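Side-chain contacts in aryl esterase (Mycobacterium smegmatis, PDB 2Q0Q), which hydrolyses aryl esters and catalyses acyl transfer to alcohols in water, as an oligomeric member of the SGNH hydrolase family: residues Val17-Glu20 against Pro24-Arg27; Ala44-Ile49 against Gln211-Leu216. All coordinates share one frame; numbering follows the deposited sequence.

Interaction 1: residues Val17-Glu20 against Pro24-Arg27; sequences VPVE and PTER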
ATOM      1  N   VAL G  17      14.519  11.935  32.506  1.00 21.74           N
ATOM      2  CA  VAL G  17      15.431  12.826  33.243  1.00 21.28           C
ATOM      3  C   VAL G  17      16.322  13.611  32.296  1.00 21.76           C
ATOM      4  O   VAL G  17      17.148  13.037  31.596  1.00 21.54           O
ATOM      5  CB  VAL G  17      16.284  12.045  34.240  1.00 22.46           C
ATOM      6  CG1 VAL G  17      17.279  12.951  34.944  1.00 21.88           C
ATOM      7  CG2 VAL G  17      15.376  11.365  35.249  1.00 21.28           C
ATOM      8  N   PRO G  18      16.186  14.948  32.313  1.00 21.47           N
ATOM      9  CA  PRO G  18      17.020  15.761  31.418  1.00 21.57           C
ATOM     10  C   PRO G  18      18.501  15.626  31.756  1.00 21.64           C
ATOM     11  O   PRO G  18      18.867  15.659  32.923  1.00 22.28           O
ATOM     12  CB  PRO G  18      16.520  17.197  31.643  1.00 21.63           C
ATOM     13  CG  PRO G  18      15.708  17.157  32.883  1.00 22.00           C
ATOM     14  CD  PRO G  18      15.292  15.762  33.158  1.00 21.92           C
ATOM     15  N   VAL G  19      19.342  15.481  30.742  1.00 21.57           N
ATOM     16  CA  VAL G  19      20.778  15.356  30.954  1.00 22.61           C
ATOM     17  C   VAL G  19      21.487  16.327  30.027  1.00 22.25           C
ATOM     18  O   VAL G  19      20.968  16.620  28.958  1.00 22.53           O
ATOM     19  CB  VAL G  19      21.268  13.885  30.726  1.00 23.01           C
ATOM     20  CG1 VAL G  19      20.811  12.980  31.862  1.00 24.19           C
ATOM     21  CG2 VAL G  19      20.769  13.296  29.396  1.00 23.54           C
ATOM     22  N   GLU G  20      22.647  16.853  30.445  1.00 23.37           N
ATOM     23  CA  GLU G  20      23.441  17.753  29.600  1.00 23.92           C
ATOM     24  C   GLU G  20      23.849  17.175  28.253  1.00 23.77           C
ATOM     25  O   GLU G  20      23.868  17.897  27.237  1.00 23.84           O
ATOM     26  CB  GLU G  20      24.710  18.208  30.338  1.00 25.13           C
ATOM     27  CG  GLU G  20      24.456  19.225  31.394  1.00 28.07           C
ATOM     28  CD  GLU G  20      24.351  20.649  30.835  1.00 30.52           C
ATOM     29  OE1 GLU G  20      24.462  20.847  29.604  1.00 35.69           O
ATOM     30  OE2 GLU G  20      24.183  21.580  31.635  1.00 37.76           O
ATOM     31  N   PRO G  24      22.013   8.990  26.478  1.00 21.60           N
ATOM     32  CA  PRO G  24      20.816   8.353  27.059  1.00 21.96           C
ATOM     33  C   PRO G  24      20.534   8.770  28.512  1.00 21.94           C
ATOM     34  O   PRO G  24      21.345   9.456  29.162  1.00 23.10           O
ATOM     35  CB  PRO G  24      21.184   6.873  27.031  1.00 21.72           C
ATOM     36  CG  PRO G  24      22.647   6.880  27.286  1.00 22.59           C
ATOM     37  CD  PRO G  24      23.190   8.111  26.590  1.00 21.97           C
ATOM     38  N   THR G  25      19.382   8.348  29.016  1.00 22.28           N
ATOM     39  CA  THR G  25      18.958   8.716  30.342  1.00 22.85           C
ATOM     40  C   THR G  25      18.136   7.626  31.013  1.00 23.36           C
ATOM     41  O   THR G  25      18.067   6.481  30.541  1.00 23.99           O
ATOM     42  CB  THR G  25      18.175  10.064  30.330  1.00 22.93           C
ATOM     43  OG1 THR G  25      18.159  10.622  31.655  1.00 23.27           O
ATOM     44  CG2 THR G  25      16.729   9.896  29.793  1.00 22.95           C
ATOM     45  N   GLU G  26      17.545   8.001  32.144  1.00 23.85           N
ATOM     46  CA  GLU G  26      16.754   7.096  32.962  1.00 25.45           C
ATOM     47  C   GLU G  26      15.428   7.755  33.312  1.00 24.96           C
ATOM     48  O   GLU G  26      15.164   8.911  32.926  1.00 25.52           O
ATOM     49  CB  GLU G  26      17.523   6.664  34.225  1.00 26.47           C
ATOM     50  CG  GLU G  26      18.796   5.859  33.951  1.00 28.53           C
ATOM     51  CD  GLU G  26      20.036   6.729  33.648  1.00 29.35           C
ATOM     52  OE1 GLU G  26      20.227   7.790  34.294  1.00 32.99           O
ATOM     53  OE2 GLU G  26      20.846   6.322  32.778  1.00 32.35           O
ATOM     54  N   ARG G  27      14.578   6.981  33.983  1.00 24.62           N
ATOM     55  CA  ARG G  27      13.259   7.419  34.368  1.00 24.19           C
ATOM     56  C   ARG G  27      13.283   8.068  35.741  1.00 24.25           C
ATOM     57  O   ARG G  27      13.914   7.568  36.664  1.00 24.55           O
ATOM     58  CB  ARG G  27      12.328   6.218  34.411  1.00 23.89           C
ATOM     59  CG  ARG G  27      10.894   6.546  34.299  1.00 23.55           C
ATOM     60  CD  ARG G  27      10.089   5.276  34.056  1.00 23.54           C
ATOM     61  NE  ARG G  27       8.668   5.577  33.920  1.00 22.69           N
ATOM     62  CZ  ARG G  27       7.710   4.679  33.699  1.00 24.14           C
ATOM     63  NH1 ARG G  27       7.981   3.376  33.575  1.00 22.40           N
ATOM     64  NH2 ARG G  27       6.450   5.104  33.613  1.00 23.77           N
TER
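With its hydroxyl trans to its own main-chain nitrogen (chi1 -161°), Thr-25 presents OG1 to the carbonyl of Val-17, while Val-17 sets CG2 beside its own backbone N, trans to the carbonyl carbon, and against the backbone of Glu-26 and Arg-27. The hydroxyl donates to the Val-17 oxygen, with OG1 2.6 Å from O. It arrives in the carbonyl plane and on a lone pair, the C=O...OG1 angle being 133°, so the acceptor is used in a favourable direction. One residue further on, the main chain makes the second link: Val-17 N gives its hydrogen to Glu-26 O at 3.1 Å, in a nearly straight bond (163° at the hydrogen). Val-17 is therefore held at both its amide nitrogen and its carbonyl oxygen.

Carbon fills in round these two bonds. Val-17 CG2 comes within 3.4 Å of Glu-26 O, and Val-19 lays CG1 against the hydroxyl, 3.6 Å from Thr-25 OG1. The other branch, Val-19 CG2, lies 3.9 Å from Pro-24 O. Pro-24 follows a cis peptide bond, within the loop between helices 11-14 and 34-42 that supplies both segments.

The charged ends turn elsewhere. Glu-26 OE2 is hydrogen-bonded to Thr-128 of a second subunit, and Arg-27 NE to the carbonyl of Trp-14 in the same chain. The backbone N of Arg-27 is hydrogen-bonded to the Tyr-129 hydroxyl of that second subunit.

The arrangement is a worked example of a loop tied without strand pairing: one side-chain hydroxyl and one amide join two irregular segments with three residues between them. Because the buried Thr-25 hydroxyl bonds to a main-chain oxygen, this link depends on no charged group, and the polar ends of Glu-26 and Arg-27 have partners outside this contact.

Interaction 2: residues Ala44-Ile49 against Gln211-Leu216; sequences ADFEVI and QVRSLL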
ATOM      1  N   ALA G  44      -6.036   6.786  47.639  1.00 31.23           N
ATOM      2  CA  ALA G  44      -6.506   5.443  47.363  1.00 31.75           C
ATOM      3  C   ALA G  44      -7.907   5.345  46.729  1.00 31.51           C
ATOM      4  O   ALA G  44      -8.296   4.262  46.270  1.00 32.50           O
ATOM      5  CB  ALA G  44      -6.434   4.598  48.645  1.00 31.94           C
ATOM      6  N   ASP G  45      -8.662   6.447  46.699  1.00 31.40           N
ATOM      7  CA  ASP G  45      -9.919   6.468  45.941  1.00 31.22           C
ATOM      8  C   ASP G  45      -9.669   6.525  44.425  1.00 30.74           C
ATOM      9  O   ASP G  45     -10.610   6.387  43.639  1.00 31.27           O
ATOM     10  CB  ASP G  45     -10.823   7.632  46.359  1.00 32.43           C
ATOM     11  CG  ASP G  45     -11.553   7.384  47.682  1.00 34.19           C
ATOM     12  OD1 ASP G  45     -11.646   6.220  48.121  1.00 37.59           O
ATOM     13  OD2 ASP G  45     -12.036   8.379  48.274  1.00 39.68           O
ATOM     14  N   PHE G  46      -8.412   6.706  44.019  1.00 29.51           N
ATOM     15  CA  PHE G  46      -8.044   6.766  42.603  1.00 29.00           C
ATOM     16  C   PHE G  46      -6.893   5.836  42.270  1.00 28.09           C
ATOM     17  O   PHE G  46      -6.085   5.487  43.131  1.00 27.64           O
ATOM     18  CB  PHE G  46      -7.624   8.195  42.226  1.00 27.89           C
ATOM     19  CG  PHE G  46      -8.708   9.209  42.406  1.00 28.10           C
ATOM     20  CD1 PHE G  46      -9.476   9.626  41.330  1.00 26.95           C
ATOM     21  CD2 PHE G  46      -8.977   9.730  43.662  1.00 27.57           C
ATOM     22  CE1 PHE G  46     -10.492  10.578  41.512  1.00 29.04           C
ATOM     23  CE2 PHE G  46      -9.976  10.663  43.847  1.00 28.57           C
ATOM     24  CZ  PHE G  46     -10.741  11.083  42.766  1.00 28.47           C
ATOM     25  N   GLU G  47      -6.828   5.446  41.002  1.00 28.00           N
ATOM     26  CA  GLU G  47      -5.741   4.656  40.473  1.00 27.82           C
ATOM     27  C   GLU G  47      -5.250   5.287  39.170  1.00 27.14           C
ATOM     28  O   GLU G  47      -6.045   5.467  38.239  1.00 27.45           O
ATOM     29  CB  GLU G  47      -6.231   3.228  40.201  1.00 28.10           C
ATOM     30  CG  GLU G  47      -5.131   2.250  39.796  1.00 29.17           C
ATOM     31  CD  GLU G  47      -5.662   0.932  39.309  1.00 31.39           C
ATOM     32  OE1 GLU G  47      -6.875   0.661  39.497  1.00 34.29           O
ATOM     33  OE2 GLU G  47      -4.862   0.146  38.734  1.00 35.79           O
ATOM     34  N   VAL G  48      -3.953   5.586  39.108  1.00 26.16           N
ATOM     35  CA  VAL G  48      -3.324   6.182  37.929  1.00 25.46           C
ATOM     36  C   VAL G  48      -2.596   5.131  37.088  1.00 25.51           C
ATOM     37  O   VAL G  48      -1.894   4.269  37.605  1.00 25.94           O
ATOM     38  CB  VAL G  48      -2.349   7.319  38.332  1.00 25.38           C
ATOM     39  CG1 VAL G  48      -1.519   7.806  37.124  1.00 24.08           C
ATOM     40  CG2 VAL G  48      -3.140   8.460  38.947  1.00 24.06           C
ATOM     41  N   ILE G  49      -2.791   5.218  35.776  1.00 25.17           N
ATOM     42  CA  ILE G  49      -2.202   4.286  34.827  1.00 24.72           C
ATOM     43  C   ILE G  49      -1.244   5.053  33.920  1.00 24.45           C
ATOM     44  O   ILE G  49      -1.658   5.998  33.249  1.00 24.07           O
ATOM     45  CB  ILE G  49      -3.314   3.624  33.999  1.00 25.55           C
ATOM     46  CG1 ILE G  49      -4.241   2.819  34.922  1.00 26.16           C
ATOM     47  CG2 ILE G  49      -2.726   2.775  32.897  1.00 25.59           C
ATOM     48  CD1 ILE G  49      -5.695   2.862  34.495  1.00 28.13           C
ATOM     49  N   GLN G 211      -7.434  19.026  39.054  1.00 19.77           N
ATOM     50  CA  GLN G 211      -8.216  18.908  37.841  1.00 20.41           C
ATOM     51  C   GLN G 211      -8.999  17.590  37.842  1.00 20.43           C
ATOM     52  O   GLN G 211     -10.186  17.591  37.536  1.00 21.39           O
ATOM     53  CB  GLN G 211      -7.304  18.964  36.619  1.00 21.57           C
ATOM     54  CG  GLN G 211      -6.718  20.335  36.388  1.00 21.73           C
ATOM     55  CD  GLN G 211      -7.734  21.245  35.758  1.00 21.90           C
ATOM     56  OE1 GLN G 211      -8.109  21.036  34.594  1.00 23.03           O
ATOM     57  NE2 GLN G 211      -8.244  22.205  36.530  1.00 21.28           N
ATOM     58  N   VAL G 212      -8.327  16.483  38.180  1.00 20.70           N
ATOM     59  CA  VAL G 212      -8.971  15.169  38.249  1.00 21.13           C
ATOM     60  C   VAL G 212     -10.138  15.147  39.226  1.00 21.92           C
ATOM     61  O   VAL G 212     -11.231  14.684  38.890  1.00 21.45           O
ATOM     62  CB  VAL G 212      -7.963  14.082  38.634  1.00 21.10           C
ATOM     63  CG1 VAL G 212      -8.685  12.757  38.972  1.00 20.65           C
ATOM     64  CG2 VAL G 212      -6.997  13.852  37.487  1.00 21.53           C
ATOM     65  N   ARG G 213      -9.924  15.633  40.441  1.00 22.79           N
ATOM     66  CA  ARG G 213     -11.011  15.632  41.403  1.00 24.61           C
ATOM     67  C   ARG G 213     -12.164  16.501  40.916  1.00 24.32           C
ATOM     68  O   ARG G 213     -13.319  16.231  41.217  1.00 24.78           O
ATOM     69  CB  ARG G 213     -10.547  16.152  42.752  1.00 24.10           C
ATOM     70  CG  ARG G 213      -9.554  15.280  43.481  1.00 25.74           C
ATOM     71  CD  ARG G 213      -9.173  15.962  44.782  1.00 27.72           C
ATOM     72  NE  ARG G 213      -7.898  15.472  45.299  1.00 31.19           N
ATOM     73  CZ  ARG G 213      -6.738  16.134  45.270  1.00 30.68           C
ATOM     74  NH1 ARG G 213      -6.613  17.373  44.774  1.00 33.10           N
ATOM     75  NH2 ARG G 213      -5.676  15.546  45.776  1.00 30.52           N
ATOM     76  N   SER G 214     -11.845  17.565  40.182  1.00 25.08           N
ATOM     77  CA  SER G 214     -12.860  18.486  39.710  1.00 25.72           C
ATOM     78  C   SER G 214     -13.783  17.873  38.650  1.00 25.85           C
ATOM     79  O   SER G 214     -14.964  18.223  38.572  1.00 24.99           O
ATOM     80  CB  SER G 214     -12.189  19.744  39.155  1.00 26.13           C
ATOM     81  OG  SER G 214     -13.047  20.370  38.235  1.00 30.78           O
ATOM     82  N   LEU G 215     -13.221  16.974  37.839  1.00 25.92           N
ATOM     83  CA  LEU G 215     -13.936  16.357  36.722  1.00 26.55           C
ATOM     84  C   LEU G 215     -14.712  15.097  37.085  1.00 26.15           C
ATOM     85  O   LEU G 215     -15.629  14.697  36.359  1.00 27.26           O
ATOM     86  CB  LEU G 215     -12.951  16.007  35.610  1.00 26.19           C
ATOM     87  CG  LEU G 215     -12.384  17.214  34.881  1.00 27.84           C
ATOM     88  CD1 LEU G 215     -11.334  16.788  33.880  1.00 27.52           C
ATOM     89  CD2 LEU G 215     -13.510  18.038  34.217  1.00 29.18           C
ATOM     90  N   LEU G 216     -14.334  14.447  38.176  1.00 26.56           N
ATOM     91  CA  LEU G 216     -14.967  13.186  38.565  1.00 27.15           C
ATOM     92  C   LEU G 216     -15.801  13.292  39.859  1.00 28.13           C
ATOM     93  O   LEU G 216     -16.305  12.264  40.390  1.00 29.49           O
ATOM     94  CB  LEU G 216     -13.900  12.123  38.719  1.00 26.71           C
ATOM     95  CG  LEU G 216     -13.013  11.935  37.484  1.00 26.01           C
ATOM     96  CD1 LEU G 216     -11.959  10.876  37.765  1.00 26.45           C
ATOM     97  CD2 LEU G 216     -13.847  11.597  36.241  1.00 25.57           C
ATOM     98  OXT LEU G 216     -15.984  14.391  40.382  1.00 28.39           O
TER
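Strand 46-52 and the last turns of helix 198-215 face each other across a layer of side chains, the closest CA atoms, those of Phe-46 and Arg-213, being 9.4 Å apart. This is the strand-helix packing of the three-layer alpha/beta/alpha fold of SGNH hydrolases, in which helices cover a parallel sheet; here the strand is the outermost one on its side of the sheet within the chain.

Phe-46 carries the contact from the strand. Its ring, set trans to the carbonyl carbon (chi1 -62°), extends toward the helix and meets three side chains there. Val-212 offers CG1, which sits obliquely to the ring, 3.8 Å from Phe-46 CE1 and 4.0 Å from CD1. Leu-216, the C-terminal residue, comes instead to the ring edge, near its plane. The aliphatic part of Arg-213 lies more loosely by the ring, CG being 4.4 Å from Phe-46 CZ, while its NH2 makes a weak hydrogen bond to the carbonyl of Gln-41.

No hydrogen bond crosses between the two segments; the contact is made by carbon atoms, the Arg-213 share being its CG. Val-212 and Leu-216 are four residues apart and both meet Phe-46; Leu-216 N is bonded to Val-212 O at 3.2 Å. Both residues also touch Ile-5 of strand 3-9, while Val-212 continues onto Leu-42 of helix 34-42.

The same aromatic carbon serves both aliphatic partners: besides meeting Val-212, Phe-46 CE1 lies 4.0 Å from Leu-216 CD1.

Interactions 1 and 2 show two ways of joining segments, polar within a loop and apolar between strand and helix. Their centres are 29 Å apart and their nearest atoms about 8 Å, so they do not touch. Along the chain they run in series: 17-20 and 24-27 are joined before helix 34-42 leads to 44-49, whose partner 211-216 closes the chain. Interaction 1 probably lies near the active site: Val-19 is near, though not touching, the probable triad of Ser-11, His-195 and Asp-192, and Pro-18 packs on Asp-192. Interaction 1 also meets neighbouring subunits, whereas no other chain of the assembly touches interaction 2.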